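Local coordinates for protein transcriptional activator of comK gene (Bacillus halodurans, PDB 2HQB) that probably activates transcription of the comK gene and belongs to the BMP lipoprotein family, with a fold like that of periplasmic binding proteins, at residues G9-D14 with K57-G62. Numbering follows the deposited sequence.
Sequences GLLVED and KELVDG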
loop_
_atom_site.group_PDB
_atom_site.type_symbol
_atom_site.label_atom_id
_atom_site.label_comp_id
_atom_site.label_asym_id
_atom_site.label_seq_id
_atom_site.Cartn_x
_atom_site.Cartn_y
_atom_site.Cartn_z
ATOM N N GLY A 9 -14.337 -2.873 -15.350
ATOM C CA GLY A 9 -14.044 -4.263 -15.047
ATOM C C GLY A 9 -12.789 -4.352 -14.158
ATOM O O GLY A 9 -11.929 -3.442 -14.161
ATOM N N LEU A 10 -12.692 -5.419 -13.369
ATOM C CA LEU A 10 -11.528 -5.620 -12.531
ATOM C C LEU A 10 -11.055 -7.050 -12.648
ATOM O O LEU A 10 -11.836 -7.989 -12.541
ATOM C CB LEU A 10 -11.825 -5.310 -11.057
ATOM C CG LEU A 10 -10.714 -5.695 -10.052
ATOM C CD1 LEU A 10 -9.443 -4.934 -10.380
ATOM C CD2 LEU A 10 -11.163 -5.396 -8.638
ATOM N N LEU A 11 -9.775 -7.219 -12.919
ATOM C CA LEU A 11 -9.232 -8.555 -12.967
ATOM C C LEU A 11 -8.458 -8.646 -11.664
ATOM O O LEU A 11 -7.801 -7.693 -11.260
ATOM C CB LEU A 11 -8.281 -8.744 -14.133
ATOM C CG LEU A 11 -8.850 -8.686 -15.542
ATOM C CD1 LEU A 11 -7.775 -9.159 -16.447
ATOM C CD2 LEU A 11 -10.120 -9.559 -15.683
ATOM N N VAL A 12 -8.559 -9.786 -10.993
ATOM C CA VAL A 12 -7.864 -9.985 -9.740
ATOM C C VAL A 12 -7.303 -11.417 -9.735
ATOM O O VAL A 12 -7.856 -12.316 -10.363
ATOM C CB VAL A 12 -8.822 -9.689 -8.592
ATOM C CG1 VAL A 12 -9.685 -10.871 -8.288
ATOM C CG2 VAL A 12 -8.070 -9.247 -7.428
ATOM N N GLU A 13 -6.164 -11.629 -9.093
ATOM C CA GLU A 13 -5.586 -12.973 -9.085
ATOM C C GLU A 13 -5.552 -13.490 -7.660
ATOM O O GLU A 13 -5.667 -12.705 -6.721
ATOM C CB GLU A 13 -4.176 -12.931 -9.647
ATOM C CG GLU A 13 -3.191 -12.318 -8.687
ATOM C CD GLU A 13 -1.832 -12.109 -9.311
ATOM O OE1 GLU A 13 -1.267 -13.067 -9.913
ATOM O OE2 GLU A 13 -1.332 -10.969 -9.187
ATOM N N ASP A 14 -5.359 -14.792 -7.484
ATOM C CA ASP A 14 -5.358 -15.370 -6.137
ATOM C C ASP A 14 -4.262 -14.839 -5.184
ATOM O O ASP A 14 -3.087 -14.880 -5.530
ATOM C CB ASP A 14 -5.332 -16.887 -6.293
ATOM C CG ASP A 14 -6.667 -17.440 -6.881
ATOM O OD1 ASP A 14 -7.717 -17.271 -6.215
ATOM O OD2 ASP A 14 -6.680 -18.029 -7.996
ATOM N N LYS A 57 -11.926 -10.353 -23.245
ATOM C CA LYS A 57 -12.794 -10.448 -24.401
ATOM C C LYS A 57 -14.210 -10.343 -23.893
ATOM O O LYS A 57 -14.967 -9.479 -24.336
ATOM C CB LYS A 57 -12.545 -11.769 -25.122
ATOM C CG LYS A 57 -11.176 -11.767 -25.809
ATOM C CD LYS A 57 -10.536 -13.150 -26.032
ATOM C CE LYS A 57 -9.105 -12.978 -26.596
ATOM N NZ LYS A 57 -8.312 -14.244 -26.693
ATOM N N GLU A 58 -14.562 -11.188 -22.931
ATOM C CA GLU A 58 -15.896 -11.150 -22.369
ATOM C C GLU A 58 -16.193 -9.732 -21.860
ATOM O O GLU A 58 -17.195 -9.122 -22.208
ATOM C CB GLU A 58 -16.005 -12.128 -21.223
ATOM C CG GLU A 58 -15.311 -13.455 -21.482
ATOM C CD GLU A 58 -15.453 -14.453 -20.320
ATOM O OE1 GLU A 58 -15.106 -14.124 -19.158
ATOM O OE2 GLU A 58 -15.915 -15.585 -20.578
ATOM N N LEU A 59 -15.299 -9.188 -21.054
ATOM C CA LEU A 59 -15.522 -7.872 -20.492
ATOM C C LEU A 59 -15.850 -6.786 -21.496
ATOM O O LEU A 59 -16.802 -6.018 -21.302
ATOM C CB LEU A 59 -14.311 -7.460 -19.671
ATOM C CG LEU A 59 -14.218 -8.052 -18.277
ATOM C CD1 LEU A 59 -12.919 -7.588 -17.656
ATOM C CD2 LEU A 59 -15.387 -7.590 -17.447
ATOM N N VAL A 60 -15.057 -6.710 -22.561
ATOM C CA VAL A 60 -15.297 -5.689 -23.577
ATOM C C VAL A 60 -16.482 -6.071 -24.446
ATOM O O VAL A 60 -17.126 -5.207 -25.046
ATOM C CB VAL A 60 -14.087 -5.450 -24.463
ATOM C CG1 VAL A 60 -14.302 -4.175 -25.220
ATOM C CG2 VAL A 60 -12.830 -5.314 -23.611
ATOM N N ASP A 61 -16.761 -7.371 -24.507
ATOM C CA ASP A 61 -17.903 -7.876 -25.244
ATOM C C ASP A 61 -19.126 -7.382 -24.501
ATOM O O ASP A 61 -20.065 -6.888 -25.110
ATOM C CB ASP A 61 -17.915 -9.400 -25.242
ATOM C CG ASP A 61 -17.318 -9.982 -26.497
ATOM O OD1 ASP A 61 -16.748 -9.180 -27.291
ATOM O OD2 ASP A 61 -17.417 -11.230 -26.682
ATOM N N GLY A 62 -19.093 -7.530 -23.175
ATOM C CA GLY A 62 -20.189 -7.108 -22.315
ATOM C C GLY A 62 -20.308 -5.595 -22.317
ATOM O O GLY A 62 -21.314 -5.018 -21.890
#
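Gly9 and Leu59 mark the closest backbone approach, 6.7 Å between Gly9 CA and Leu59 CA, where the C-terminal part of helix 49-61 lies over one face of strand 7-11. No hydrogen bond passes between the two segments. The strand's backbone groups pair with its neighbours in the sheet instead: Gly9 and Leu11 bond to Phe68 on one neighbouring strand, Leu10 to Val41 and Glu43 on the other. The helical turn is closed by its own bonds, Asp61 N to Lys57 O at 2.8 Å and Gly62 N to Glu58 O.

Such layering is what the alpha/beta fold of periplasmic binding proteins is built on. Strand 7-11 sits between strands 39-43 and 66-69 in a parallel sheet, and helix 49-61 forms the crossover joining those two flanking strands, which carries it across the strand between them. Leu10 points to the other face, against Ala25 and Leu29 of helix 23-35, so the strand is covered by helix 49-61 on one face and helix 23-35 on the other.

Leu59 supplies the helix side of the contact. With chi1 at -80° its CG is turned opposite its own carbonyl carbon, and both methyls of the fork lie over Gly9, CD2 at 4.3 Å from Gly9 CA and CD1 almost as near. CD1 also meets Leu11 CD2 at 4.0 Å; Gly9 and Leu11 are alternate residues on the same face of the strand. The two leucines pass each other in opposing senses, touching methyl to methyl. On the flanking strands Leu59 also packs on Val41 and Ile67, so its buried isobutyl group spans three adjacent strands.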